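Long-range contacts in DUF2235 domain-containing protein (Pseudomonas aeruginosa, PDB 4O5P), which is a type VI secretion phospholipase effector (Tle1) that probably hydrolyses phospholipids of target membranes with a catalytic domain of the alpha/beta-hydrolase clan: residues I272-L277 / S326-C331; V711-V716 / A752-T757. All blocks are in the same frame, centred on the assembly; numbering follows the deposited sequence.

Interaction 1 (I272-L277 / S326-C331)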
# COMPACT_ATOMS: atom_id res chain seq x y z
N ILE A 272 12.28 -14.24 19.01
CA ILE A 272 11.84 -13.09 18.22
C ILE A 272 10.33 -13.07 18.13
O ILE A 272 9.68 -14.11 17.95
CB ILE A 272 12.47 -13.09 16.79
CG1 ILE A 272 12.14 -11.80 16.04
CG2 ILE A 272 12.05 -14.34 16.00
CD1 ILE A 272 12.88 -11.68 14.70
N SER A 273 9.77 -11.87 18.24
CA SER A 273 8.33 -11.71 18.08
C SER A 273 8.01 -10.36 17.47
O SER A 273 8.77 -9.41 17.63
CB SER A 273 7.67 -11.81 19.46
OG SER A 273 7.99 -10.67 20.24
N ILE A 274 6.90 -10.28 16.74
CA ILE A 274 6.33 -8.99 16.37
C ILE A 274 5.35 -8.59 17.47
O ILE A 274 4.24 -9.09 17.53
CB ILE A 274 5.64 -9.04 14.98
CG1 ILE A 274 6.68 -9.25 13.87
CG2 ILE A 274 4.85 -7.75 14.73
CD1 ILE A 274 6.09 -9.45 12.46
N GLU A 275 5.78 -7.70 18.36
CA GLU A 275 4.95 -7.21 19.46
C GLU A 275 3.76 -6.40 18.93
O GLU A 275 2.70 -6.36 19.58
CB GLU A 275 5.78 -6.31 20.36
CG GLU A 275 6.91 -7.01 21.11
CD GLU A 275 6.40 -8.11 22.00
OE1 GLU A 275 5.68 -7.81 22.97
OE2 GLU A 275 6.69 -9.30 21.71
N PHE A 276 3.94 -5.75 17.78
CA PHE A 276 2.87 -4.91 17.22
C PHE A 276 2.99 -4.73 15.70
O PHE A 276 4.05 -4.35 15.19
CB PHE A 276 2.85 -3.54 17.91
CG PHE A 276 1.70 -2.65 17.48
CD1 PHE A 276 0.46 -2.75 18.11
CD2 PHE A 276 1.85 -1.74 16.44
CE1 PHE A 276 -0.62 -1.93 17.72
CE2 PHE A 276 0.80 -0.93 16.04
CZ PHE A 276 -0.44 -1.02 16.68
N LEU A 277 1.91 -4.99 14.98
CA LEU A 277 1.86 -4.77 13.54
C LEU A 277 0.73 -3.76 13.28
O LEU A 277 -0.45 -4.07 13.48
CB LEU A 277 1.59 -6.10 12.83
CG LEU A 277 1.52 -6.16 11.31
CD1 LEU A 277 2.87 -5.79 10.69
CD2 LEU A 277 1.09 -7.57 10.90
N SER A 326 3.91 -17.49 20.80
CA SER A 326 3.31 -16.76 19.68
C SER A 326 4.30 -15.90 18.88
O SER A 326 5.21 -15.30 19.44
CB SER A 326 2.14 -15.89 20.16
OG SER A 326 1.18 -16.66 20.88
N PHE A 327 4.10 -15.86 17.57
CA PHE A 327 4.91 -15.02 16.70
C PHE A 327 4.40 -13.56 16.62
O PHE A 327 5.20 -12.61 16.66
CB PHE A 327 5.01 -15.65 15.32
CG PHE A 327 5.86 -14.88 14.36
CD1 PHE A 327 7.24 -14.81 14.55
CD2 PHE A 327 5.29 -14.22 13.28
CE1 PHE A 327 8.03 -14.10 13.66
CE2 PHE A 327 6.08 -13.49 12.40
CZ PHE A 327 7.45 -13.44 12.58
N LEU A 328 3.08 -13.40 16.53
CA LEU A 328 2.48 -12.06 16.40
C LEU A 328 1.59 -11.77 17.60
O LEU A 328 0.62 -12.48 17.84
CB LEU A 328 1.65 -11.97 15.11
CG LEU A 328 0.80 -10.71 14.91
CD1 LEU A 328 1.72 -9.52 14.75
CD2 LEU A 328 -0.12 -10.86 13.67
N LYS A 329 1.91 -10.72 18.35
CA LYS A 329 1.18 -10.41 19.59
C LYS A 329 -0.05 -9.51 19.41
O LYS A 329 -0.96 -9.52 20.23
CB LYS A 329 2.10 -9.74 20.61
CG LYS A 329 3.41 -10.47 20.91
CD LYS A 329 3.22 -11.89 21.37
CE LYS A 329 4.60 -12.56 21.48
NZ LYS A 329 4.61 -13.92 22.13
N ARG A 330 -0.06 -8.72 18.34
CA ARG A 330 -1.06 -7.66 18.19
C ARG A 330 -1.00 -7.04 16.79
O ARG A 330 0.06 -6.60 16.34
CB ARG A 330 -0.82 -6.56 19.23
CG ARG A 330 -1.79 -5.36 19.15
CD ARG A 330 -3.22 -5.77 19.52
NE ARG A 330 -4.11 -4.62 19.59
CZ ARG A 330 -5.44 -4.71 19.56
NH1 ARG A 330 -6.02 -5.89 19.44
NH2 ARG A 330 -6.18 -3.62 19.64
N CYS A 331 -2.14 -7.01 16.10
CA CYS A 331 -2.23 -6.31 14.83
C CYS A 331 -3.46 -5.41 14.77
O CYS A 331 -4.58 -5.84 15.06
CB CYS A 331 -2.26 -7.29 13.66
SG CYS A 331 -2.41 -6.48 12.02
O HOH W 1 7.95 -15.78 19.49
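Ile274 bonds to segment 326-331 through both its backbone polar atoms: its N donates to Phe327 O at 2.9 Å, and its O accepts from Lys329 N at 3.0 Å with an almost straight N-H...O angle of 175°. After the corner at Glu275, Leu277 N donates to Arg330 O at 2.8 Å. Here a parallel bridge pairs Leu277 with Cys331, the point where strand 331-336 joins strand 270-280 in the central sheet.

The side chain of Lys329 can be traced atom by atom. CB lies 3.6 Å from Glu275 O, and CG comes as close, 3.6 Å, to Glu275 OE2, the two side chains running side by side in the same direction. A bend at chi2 (-56°) places CD, beyond which the extended chain brings CE to 3.8 Å from Ser273 CB. The tip, NZ, reaches back along its own segment and donates to Ser326 O at 3.1 Å from above the carbonyl plane; it also forms a salt bridge with Glu323. One water bridges Ser326 O and Ile272 O, so that the Ser326 carbonyl accepts two bonds.

Apolar groups gather at Ile274, whose CG2 meets Leu328 CD1 at 3.6 Å while its CD1 approaches the Phe327 ring obliquely. That ring also packs on helix 238-254. Phe276 and Arg330 lie alongside each other, ring and guanidinium planes 54° apart, and it is the CG methylene of Arg330 that touches the ring.

The chemistry is thus divided: peptide hydrogen bonds join the segments directly and set the parallel register, whereas Lys329 and Arg330 touch the opposite segment through methylenes, their charged ends held by carboxylates outside both segments, Glu323 and Glu413.

Interaction 2 (V711-V716 / A752-T757); sequences VMLASV and AFDPLT
Val716 runs past Ala752 and Phe753 with no hydrogen bond joining the two segments. The closest CA atoms are Val716 CA and Asp754 CA, 5.7 Å apart, and Val716 C stands 3.8 Å from Phe753 O. The backbone pairing lies just beyond, where Phe753 and Gly717 are hydrogen-bonded through their backbones. Val716 is likewise hydrogen-bonded to Ile603 of strand 596-604, and Ala714 to Leu605.

Past Phe753 segment 752-757 leaves the strand, and Pro755, which has no N-H to offer, sets its ring against segment 711-716: Pro755 CD lies 3.3 Å from Ser715 O, and Pro755 CG 4.0 Å from Ser715 CB. An apolar contact joins the next residue, Val716, to Ala752, three residues before Pro755. With CG1 anti to the backbone N (chi1 171°), Val716 CG1 comes to 4.0 Å from Ala752 CB.

Leu713 and Asp754 cross at about a right angle, and Leu713 CD2 stops 3.8 Å from Asp754 OD1. That oxygen also takes a weak bond from Leu756 N, 3.3 Å long, consistent with an Asx turn at Asp754. Val808 and Gln812 of helix 803-814 pack on the same aspartate.

The contact sits at the end of an antiparallel strand pair, where strand 715-723 begins and strand 749-753 finishes, within a three-stranded sheet whose central strand is 715-723.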
# COMPACT_ATOMS: atom_id res chain seq x y z
N VAL A 711 1.20 -18.31 -26.05
CA VAL A 711 2.62 -17.98 -26.07
C VAL A 711 2.99 -17.12 -24.87
O VAL A 711 2.15 -16.37 -24.36
CB VAL A 711 3.01 -17.25 -27.38
CG1 VAL A 711 2.52 -15.80 -27.35
CG2 VAL A 711 4.50 -17.29 -27.58
N MSE A 712 4.23 -17.23 -24.39
CA MSE A 712 4.73 -16.30 -23.38
C MSE A 712 5.25 -15.04 -24.06
O MSE A 712 5.89 -15.10 -25.11
CB MSE A 712 5.87 -16.93 -22.55
CG MSE A 712 5.44 -18.05 -21.61
SE MSE A 712 4.35 -17.51 -20.07
CE MSE A 712 5.65 -16.33 -19.21
N LEU A 713 4.97 -13.88 -23.46
CA LEU A 713 5.44 -12.62 -24.02
C LEU A 713 5.53 -11.57 -22.92
O LEU A 713 4.71 -11.56 -21.99
CB LEU A 713 4.49 -12.15 -25.14
CG LEU A 713 5.10 -11.38 -26.32
CD1 LEU A 713 6.01 -12.29 -27.11
CD2 LEU A 713 4.03 -10.80 -27.25
N ALA A 714 6.51 -10.67 -23.02
CA ALA A 714 6.73 -9.66 -21.98
C ALA A 714 5.54 -8.72 -21.86
O ALA A 714 5.18 -8.30 -20.76
CB ALA A 714 8.02 -8.87 -22.24
N SER A 715 4.92 -8.40 -23.01
CA SER A 715 3.77 -7.50 -23.07
C SER A 715 2.75 -8.04 -24.05
O SER A 715 3.11 -8.47 -25.15
CB SER A 715 4.19 -6.10 -23.53
OG SER A 715 4.32 -5.21 -22.43
N VAL A 716 1.48 -7.99 -23.66
CA VAL A 716 0.41 -8.54 -24.48
C VAL A 716 -0.75 -7.56 -24.68
O VAL A 716 -1.39 -7.12 -23.71
CB VAL A 716 -0.15 -9.84 -23.86
CG1 VAL A 716 -1.40 -10.29 -24.60
CG2 VAL A 716 0.90 -10.93 -23.87
N ALA A 752 -5.87 -11.50 -28.54
CA ALA A 752 -4.57 -11.00 -28.11
C ALA A 752 -3.67 -10.71 -29.29
O ALA A 752 -3.75 -11.37 -30.34
CB ALA A 752 -3.90 -12.01 -27.17
N PHE A 753 -2.79 -9.73 -29.12
CA PHE A 753 -1.81 -9.41 -30.15
C PHE A 753 -0.49 -8.96 -29.54
O PHE A 753 -0.41 -8.60 -28.37
CB PHE A 753 -2.37 -8.33 -31.09
CG PHE A 753 -2.82 -7.09 -30.39
CD1 PHE A 753 -4.10 -6.99 -29.88
CD2 PHE A 753 -1.95 -6.01 -30.24
CE1 PHE A 753 -4.52 -5.84 -29.23
CE2 PHE A 753 -2.36 -4.86 -29.60
CZ PHE A 753 -3.64 -4.77 -29.08
N ASP A 754 0.57 -8.99 -30.34
CA ASP A 754 1.84 -8.40 -29.96
C ASP A 754 1.74 -6.88 -30.13
O ASP A 754 1.36 -6.40 -31.21
CB ASP A 754 2.94 -8.97 -30.86
CG ASP A 754 4.27 -8.29 -30.66
OD1 ASP A 754 4.53 -7.82 -29.54
OD2 ASP A 754 5.07 -8.25 -31.63
N PRO A 755 2.05 -6.11 -29.07
CA PRO A 755 1.97 -4.64 -29.15
C PRO A 755 2.98 -4.04 -30.14
O PRO A 755 2.70 -3.02 -30.77
CB PRO A 755 2.32 -4.20 -27.73
CG PRO A 755 2.03 -5.36 -26.87
CD PRO A 755 2.34 -6.57 -27.70
N LEU A 756 4.15 -4.66 -30.26
CA LEU A 756 5.20 -4.13 -31.11
C LEU A 756 4.88 -4.22 -32.60
O LEU A 756 5.16 -3.28 -33.36
CB LEU A 756 6.54 -4.81 -30.83
CG LEU A 756 7.04 -4.71 -29.38
CD1 LEU A 756 8.51 -5.11 -29.32
CD2 LEU A 756 6.84 -3.31 -28.85
N THR A 757 4.33 -5.35 -33.03
CA THR A 757 4.10 -5.59 -34.44
C THR A 757 2.62 -5.55 -34.84
O THR A 757 2.30 -5.39 -36.01
CB THR A 757 4.65 -6.95 -34.84
OG1 THR A 757 4.59 -7.11 -36.26
CG2 THR A 757 3.83 -8.00 -34.21

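From the N terminus, the chain lays down strand 270-280 and returns to close interaction 1, with 48 residues between segments 272-277 and 326-331; the contact ties that strand to the start of strand 331-336 in the mixed sheet of the catalytic region. The loop so closed includes strand 294-299, which pairs with strand 609-614 in a separate antiparallel sheet. Interaction 2 opens much later, in the C-terminal region: strand 715-723 leads out, part of the excursion is not modelled, and strand 749-753 brings the chain back, 35 residues separating segments 711-716 and 752-757. Interactions 1 and 2 follow in series, neither nested nor crossed, their centres about 45 Å apart on opposite sides of the chain's centre.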